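Side-chain contacts in probable mannosyltransferase KTR4 (PDB 5A07), which is a probable mannosyltransferase of the glycolipid 2-alpha-mannosyltransferase family, with a GT-A type fold that holds guanosine-5'-diphosphate and a manganese ion in the crystal: residues B[67-70]-B[71-75]; B[419-422]-B[423-427]. One frame throughout, in Å; residues are numbered along the deposited sequence.

Contact 1: residues B[67-70]-B[71-75]; sequences EVLA and ENKQL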
ATOM      1  N   GLU B  67     -19.817   6.815 -17.841  1.00 26.74           N
ATOM      2  CA  GLU B  67     -19.027   6.508 -19.007  1.00 29.53           C
ATOM      3  C   GLU B  67     -17.553   6.361 -18.626  1.00 23.51           C
ATOM      4  O   GLU B  67     -16.865   5.538 -19.169  1.00 24.61           O
ATOM      5  CB  GLU B  67     -19.144   7.643 -20.013  1.00 33.44           C
ATOM      6  CG  GLU B  67     -20.550   7.718 -20.640  1.00 42.13           C
ATOM      7  CD  GLU B  67     -20.720   8.912 -21.627  1.00 54.00           C
ATOM      8  OE1 GLU B  67     -19.862   9.853 -21.661  1.00 53.05           O
ATOM      9  OE2 GLU B  67     -21.730   8.896 -22.376  1.00 55.41           O
ATOM     10  N   VAL B  68     -17.094   7.220 -17.751  1.00 23.02           N
ATOM     11  CA  VAL B  68     -15.705   7.128 -17.230  1.00 22.35           C
ATOM     12  C   VAL B  68     -15.484   5.724 -16.615  1.00 21.89           C
ATOM     13  O   VAL B  68     -14.497   5.032 -16.897  1.00 21.98           O
ATOM     14  CB  VAL B  68     -15.485   8.239 -16.177  1.00 20.47           C
ATOM     15  CG1 VAL B  68     -14.178   8.010 -15.444  1.00 22.45           C
ATOM     16  CG2 VAL B  68     -15.418   9.576 -16.862  1.00 22.22           C
ATOM     17  N   LEU B  69     -16.420   5.285 -15.767  1.00 20.36           N
ATOM     18  CA  LEU B  69     -16.286   4.010 -15.132  1.00 22.13           C
ATOM     19  C   LEU B  69     -16.188   2.939 -16.218  1.00 22.86           C
ATOM     20  O   LEU B  69     -15.394   2.014 -16.135  1.00 22.72           O
ATOM     21  CB  LEU B  69     -17.472   3.774 -14.191  1.00 24.69           C
ATOM     22  CG  LEU B  69     -17.456   2.384 -13.553  1.00 28.25           C
ATOM     23  CD1 LEU B  69     -16.220   2.171 -12.683  1.00 28.29           C
ATOM     24  CD2 LEU B  69     -18.734   2.174 -12.732  1.00 33.27           C
ATOM     25  N   ALA B  70     -17.043   2.993 -17.243  1.00 21.18           N
ATOM     26  CA  ALA B  70     -17.028   1.931 -18.259  1.00 23.21           C
ATOM     27  C   ALA B  70     -15.699   1.888 -18.992  1.00 24.27           C
ATOM     28  O   ALA B  70     -15.171   0.838 -19.311  1.00 20.22           O
ATOM     29  CB  ALA B  70     -18.171   2.128 -19.279  1.00 26.53           C
ATOM     30  N   GLU B  71     -15.188   3.069 -19.336  1.00 23.13           N
ATOM     31  CA  GLU B  71     -13.918   3.128 -20.088  1.00 24.38           C
ATOM     32  C   GLU B  71     -12.729   2.658 -19.202  1.00 21.10           C
ATOM     33  O   GLU B  71     -11.832   2.024 -19.696  1.00 20.39           O
ATOM     34  CB  GLU B  71     -13.652   4.574 -20.581  1.00 28.56           C
ATOM     35  CG  GLU B  71     -14.512   4.862 -21.814  1.00 39.83           C
ATOM     36  CD  GLU B  71     -14.354   6.286 -22.457  1.00 46.62           C
ATOM     37  OE1 GLU B  71     -13.245   6.590 -22.878  1.00 46.16           O
ATOM     38  OE2 GLU B  71     -15.361   7.050 -22.619  1.00 58.01           O
ATOM     39  N   ASN B  72     -12.790   2.989 -17.905  1.00 20.24           N
ATOM     40  CA  ASN B  72     -11.752   2.592 -16.903  1.00 20.09           C
ATOM     41  C   ASN B  72     -11.776   1.055 -16.747  1.00 21.46           C
ATOM     42  O   ASN B  72     -10.727   0.447 -16.702  1.00 18.30           O
ATOM     43  CB  ASN B  72     -11.941   3.308 -15.566  1.00 18.93           C
ATOM     44  CG  ASN B  72     -11.575   4.770 -15.648  1.00 18.60           C
ATOM     45  OD1 ASN B  72     -10.991   5.172 -16.645  1.00 19.95           O
ATOM     46  ND2 ASN B  72     -11.752   5.529 -14.564  1.00 17.99           N
ATOM     47  N   LYS B  73     -12.965   0.445 -16.691  1.00 19.99           N
ATOM     48  CA  LYS B  73     -13.031  -1.025 -16.610  1.00 23.47           C
ATOM     49  C   LYS B  73     -12.482  -1.675 -17.827  1.00 22.41           C
ATOM     50  O   LYS B  73     -11.887  -2.701 -17.755  1.00 20.82           O
ATOM     51  CB  LYS B  73     -14.477  -1.497 -16.488  1.00 29.08           C
ATOM     52  CG  LYS B  73     -15.112  -1.217 -15.172  1.00 35.84           C
ATOM     53  CD  LYS B  73     -16.349  -2.123 -14.986  1.00 49.48           C
ATOM     54  CE  LYS B  73     -17.663  -1.352 -15.009  1.00 57.78           C
ATOM     55  NZ  LYS B  73     -18.688  -1.833 -14.017  1.00 66.17           N
ATOM     56  N   GLN B  74     -12.719  -1.083 -18.991  1.00 19.99           N
ATOM     57  CA  GLN B  74     -12.192  -1.651 -20.203  1.00 19.16           C
ATOM     58  C   GLN B  74     -10.686  -1.566 -20.218  1.00 16.90           C
ATOM     59  O   GLN B  74     -10.017  -2.515 -20.671  1.00 18.34           O
ATOM     60  CB  GLN B  74     -12.762  -0.948 -21.461  1.00 23.53           C
ATOM     61  CG  GLN B  74     -12.113  -1.456 -22.731  1.00 28.26           C
ATOM     62  CD  GLN B  74     -12.812  -0.929 -24.001  1.00 40.13           C
ATOM     63  OE1 GLN B  74     -12.300  -1.063 -25.104  1.00 53.98           O
ATOM     64  NE2 GLN B  74     -13.952  -0.329 -23.838  1.00 41.28           N
ATOM     65  N   LEU B  75     -10.122  -0.428 -19.824  1.00 16.91           N
ATOM     66  CA  LEU B  75      -8.653  -0.282 -19.759  1.00 17.62           C
ATOM     67  C   LEU B  75      -8.020  -1.280 -18.758  1.00 17.92           C
ATOM     68  O   LEU B  75      -7.058  -1.962 -19.046  1.00 18.11           O
ATOM     69  CB  LEU B  75      -8.259   1.135 -19.394  1.00 18.70           C
ATOM     70  CG  LEU B  75      -6.743   1.328 -19.289  1.00 19.51           C
ATOM     71  CD1 LEU B  75      -6.093   1.093 -20.656  1.00 21.90           C
ATOM     72  CD2 LEU B  75      -6.392   2.714 -18.809  1.00 21.64           C
TER
HETATM   73  O   HOH W   1     -17.982   5.378 -21.674  1.00 55.40           O
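The carbonyl oxygen of Glu-67 is gripped twice: Glu-71 N reaches it at 3.0 Å, and a water donates to the same oxygen at 2.7 Å. That water also donates to Glu-71 OE2, so it ties the carboxylate back to the turn before. Glu-71 is placed for this by its first torsion, which sets CG beside its own backbone N (chi1 -78°); the chain then runs out extended, with CG passing Glu-67 O at 3.6 Å. The carboxylates of Glu-67 and Glu-71 do not touch, and their like charges stay 5.4 Å apart between Glu-67 OE1 and Glu-71 OE2.

One residue on, Asn-72 N bonds to Val-68 O at 2.8 Å. The two side chains run alongside each other in the same direction, and Val-68 CG1 lies 3.6 Å from Asn-72 ND2. Both ends of this buried amide are satisfied from outside, ND2 by Gln-301 and OD1 by Arg-423, which should fix its rotation. Lys-73 slants across Leu-69, its CE 4.0 Å from Leu-69 CG; the bend at the third torsion (chi3 -112°) brings CE there, and the fourth directs NZ to a salt bridge with Asp-413. Farther along, Gln-74 N closes on Ala-70 O.

These are i to i+4 contacts of an alpha-helix at the protein surface: in helix 65-80, acidic residues and water occupy an exposed flank, while Val-68 touches Ser-300 and Gln-301, Leu-69 touches Gln-301 and Asn-414, all in loops, and Asn-72 packs on Ala-419 of helix 418-425.

Contact 2: residues B[419-422]-B[423-427]; sequences ATWI and RHSMS
Trp-421 lies with one face of its indole against Ser-425, whose CB stands 3.4 Å from the centroid of the six-membered ring and only 8° off its normal, a CH-pi contact one helical turn along. Ser-425 OG sits over the same face, 3.2 Å from Trp-421 CE3. The indole is swung toward this turn because CG is anti to the backbone N (chi1 -175°). Met-426 crosses the indole at about a right angle: its CG comes within 3.6 Å of Trp-421 NE1, while SD meets the five-membered ring obliquely in a Met-aromatic contact. The Met-426 and Ile-422 side chains lie side by side, SD 4.0 Å from Ile-422 CG1. Trp-295, Phe-258 and Phe-317 add edge-to-face contacts to the indole, setting it in an aromatic cluster.

Thr-420 O accepts from His-424 N at 2.9 Å and also lies near the edge of the imidazole, and Ser-425 N bonds to Trp-421 O at 2.8 Å. A water lies within hydrogen-bonding distance of two carbonyls four residues apart, 2.8 Å from Ile-422 O and 3.0 Å from Met-426 O. This is i to i+4 and i to i+5 packing in the last part of a buried helix, set against strand 371-373 of the mixed sheet and followed by Ser-427, the N-cap of helix 428-431.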
ATOM      1  N   ALA B 419      -7.135   2.007 -13.272  1.00 15.56           N
ATOM      2  CA  ALA B 419      -7.156   2.626 -14.597  1.00 16.21           C
ATOM      3  C   ALA B 419      -6.506   3.987 -14.584  1.00 16.48           C
ATOM      4  O   ALA B 419      -5.799   4.328 -15.522  1.00 17.82           O
ATOM      5  CB  ALA B 419      -8.580   2.737 -15.145  1.00 18.03           C
ATOM      6  N   THR B 420      -6.715   4.759 -13.519  1.00 18.21           N
ATOM      7  CA  THR B 420      -6.084   6.069 -13.383  1.00 17.89           C
ATOM      8  C   THR B 420      -4.554   5.974 -13.303  1.00 18.16           C
ATOM      9  O   THR B 420      -3.829   6.709 -13.986  1.00 17.48           O
ATOM     10  CB  THR B 420      -6.662   6.850 -12.184  1.00 18.87           C
ATOM     11  OG1 THR B 420      -8.041   7.076 -12.431  1.00 21.67           O
ATOM     12  CG2 THR B 420      -5.925   8.183 -11.949  1.00 17.59           C
ATOM     13  N   TRP B 421      -4.067   5.014 -12.538  1.00 16.67           N
ATOM     14  CA  TRP B 421      -2.647   4.771 -12.434  1.00 15.13           C
ATOM     15  C   TRP B 421      -2.061   4.319 -13.823  1.00 14.47           C
ATOM     16  O   TRP B 421      -1.000   4.820 -14.247  1.00 17.48           O
ATOM     17  CB  TRP B 421      -2.376   3.639 -11.360  1.00 13.59           C
ATOM     18  CG  TRP B 421      -0.929   3.444 -11.133  1.00 13.88           C
ATOM     19  CD1 TRP B 421      -0.099   2.538 -11.747  1.00 14.59           C
ATOM     20  CD2 TRP B 421      -0.100   4.252 -10.309  1.00 14.28           C
ATOM     21  NE1 TRP B 421       1.167   2.742 -11.357  1.00 13.96           N
ATOM     22  CE2 TRP B 421       1.194   3.801 -10.472  1.00 13.20           C
ATOM     23  CE3 TRP B 421      -0.348   5.374  -9.480  1.00 15.81           C
ATOM     24  CZ2 TRP B 421       2.263   4.366  -9.818  1.00 16.50           C
ATOM     25  CZ3 TRP B 421       0.737   5.963  -8.794  1.00 16.48           C
ATOM     26  CH2 TRP B 421       2.025   5.471  -8.994  1.00 16.82           C
ATOM     27  N   ILE B 422      -2.748   3.428 -14.487  1.00 15.49           N
ATOM     28  CA  ILE B 422      -2.307   2.977 -15.838  1.00 16.72           C
ATOM     29  C   ILE B 422      -2.275   4.162 -16.800  1.00 16.28           C
ATOM     30  O   ILE B 422      -1.277   4.371 -17.510  1.00 14.95           O
ATOM     31  CB  ILE B 422      -3.211   1.887 -16.427  1.00 16.17           C
ATOM     32  CG1 ILE B 422      -3.053   0.598 -15.616  1.00 16.12           C
ATOM     33  CG2 ILE B 422      -2.856   1.593 -17.917  1.00 17.04           C
ATOM     34  CD1 ILE B 422      -4.099  -0.429 -15.891  1.00 18.51           C
ATOM     35  N   ARG B 423      -3.336   4.917 -16.803  1.00 17.31           N
ATOM     36  CA  ARG B 423      -3.471   6.038 -17.766  1.00 18.30           C
ATOM     37  C   ARG B 423      -2.447   7.145 -17.546  1.00 19.13           C
ATOM     38  O   ARG B 423      -1.895   7.684 -18.518  1.00 19.29           O
ATOM     39  CB  ARG B 423      -4.872   6.588 -17.682  1.00 18.88           C
ATOM     40  CG  ARG B 423      -5.162   7.819 -18.581  1.00 19.25           C
ATOM     41  CD  ARG B 423      -6.596   8.280 -18.417  1.00 18.24           C
ATOM     42  NE  ARG B 423      -7.436   7.209 -18.852  1.00 18.90           N
ATOM     43  CZ  ARG B 423      -8.425   6.593 -18.167  1.00 20.02           C
ATOM     44  NH1 ARG B 423      -8.789   7.010 -16.975  1.00 20.63           N
ATOM     45  NH2 ARG B 423      -9.045   5.561 -18.744  1.00 20.63           N
ATOM     46  N   HIS B 424      -2.189   7.497 -16.298  1.00 18.36           N
ATOM     47  CA  HIS B 424      -1.443   8.720 -15.959  1.00 20.59           C
ATOM     48  C   HIS B 424      -0.095   8.516 -15.299  1.00 21.73           C
ATOM     49  O   HIS B 424       0.748   9.438 -15.287  1.00 20.63           O
ATOM     50  CB  HIS B 424      -2.249   9.607 -15.020  1.00 21.16           C
ATOM     51  CG  HIS B 424      -3.485  10.133 -15.646  1.00 20.68           C
ATOM     52  ND1 HIS B 424      -3.462  11.123 -16.608  1.00 20.00           N
ATOM     53  CD2 HIS B 424      -4.774   9.821 -15.449  1.00 21.79           C
ATOM     54  CE1 HIS B 424      -4.693  11.376 -16.988  1.00 20.44           C
ATOM     55  NE2 HIS B 424      -5.512  10.594 -16.307  1.00 22.93           N
ATOM     56  N   SER B 425       0.144   7.360 -14.705  1.00 17.37           N
ATOM     57  CA  SER B 425       1.331   7.215 -13.928  1.00 16.73           C
ATOM     58  C   SER B 425       2.315   6.302 -14.551  1.00 16.27           C
ATOM     59  O   SER B 425       3.453   6.302 -14.135  1.00 21.13           O
ATOM     60  CB  SER B 425       1.081   6.693 -12.522  1.00 18.23           C
ATOM     61  OG  SER B 425       0.245   7.545 -11.820  1.00 19.36           O
ATOM     62  N   MET B 426       1.928   5.512 -15.524  1.00 16.36           N
ATOM     63  CA  MET B 426       2.873   4.579 -16.108  1.00 17.89           C
ATOM     64  C   MET B 426       3.429   5.100 -17.441  1.00 20.13           C
ATOM     65  O   MET B 426       2.672   5.318 -18.368  1.00 22.67           O
ATOM     66  CB  MET B 426       2.215   3.219 -16.288  1.00 18.19           C
ATOM     67  CG  MET B 426       1.837   2.530 -14.924  1.00 20.36           C
ATOM     68  SD  MET B 426       0.907   1.002 -15.128  1.00 20.72           S
ATOM     69  CE  MET B 426       2.137  -0.143 -15.660  1.00 20.74           C
ATOM     70  N   SER B 427       4.740   5.237 -17.534  1.00 22.21           N
ATOM     71  CA  SER B 427       5.333   5.545 -18.845  1.00 27.25           C
ATOM     72  C   SER B 427       5.636   4.276 -19.594  1.00 25.58           C
ATOM     73  O   SER B 427       5.393   3.156 -19.091  1.00 20.75           O
ATOM     74  CB  SER B 427       6.593   6.350 -18.657  1.00 30.86           C
ATOM     75  OG  SER B 427       7.601   5.539 -18.058  1.00 33.63           O
TER
HETATM   76  O   HOH W   2       0.086   5.175 -19.873  1.00 40.08           O

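How the contacts relate
Contact 1 belongs to the surface and contact 2 to the interior, yet the helices that carry them, 65-80 and 418-425, pack directly on each other, with the contact centres about 13 Å apart. Their meeting is partly polar, through a probable hydrogen bond of 2.9 Å from Arg-423 NH1 to Asn-72 OD1, and partly apolar, with Leu-75 CD2 3.8 Å from Ile-422 CG2. Chemistry follows depth: residues 67-75 present mostly charged and amide groups, whereas residues 419-427 rely on aromatic, sulfur and aliphatic packing. Of the eight residues that touch in each, five are exposed in contact 1, whereas five are buried in contact 2.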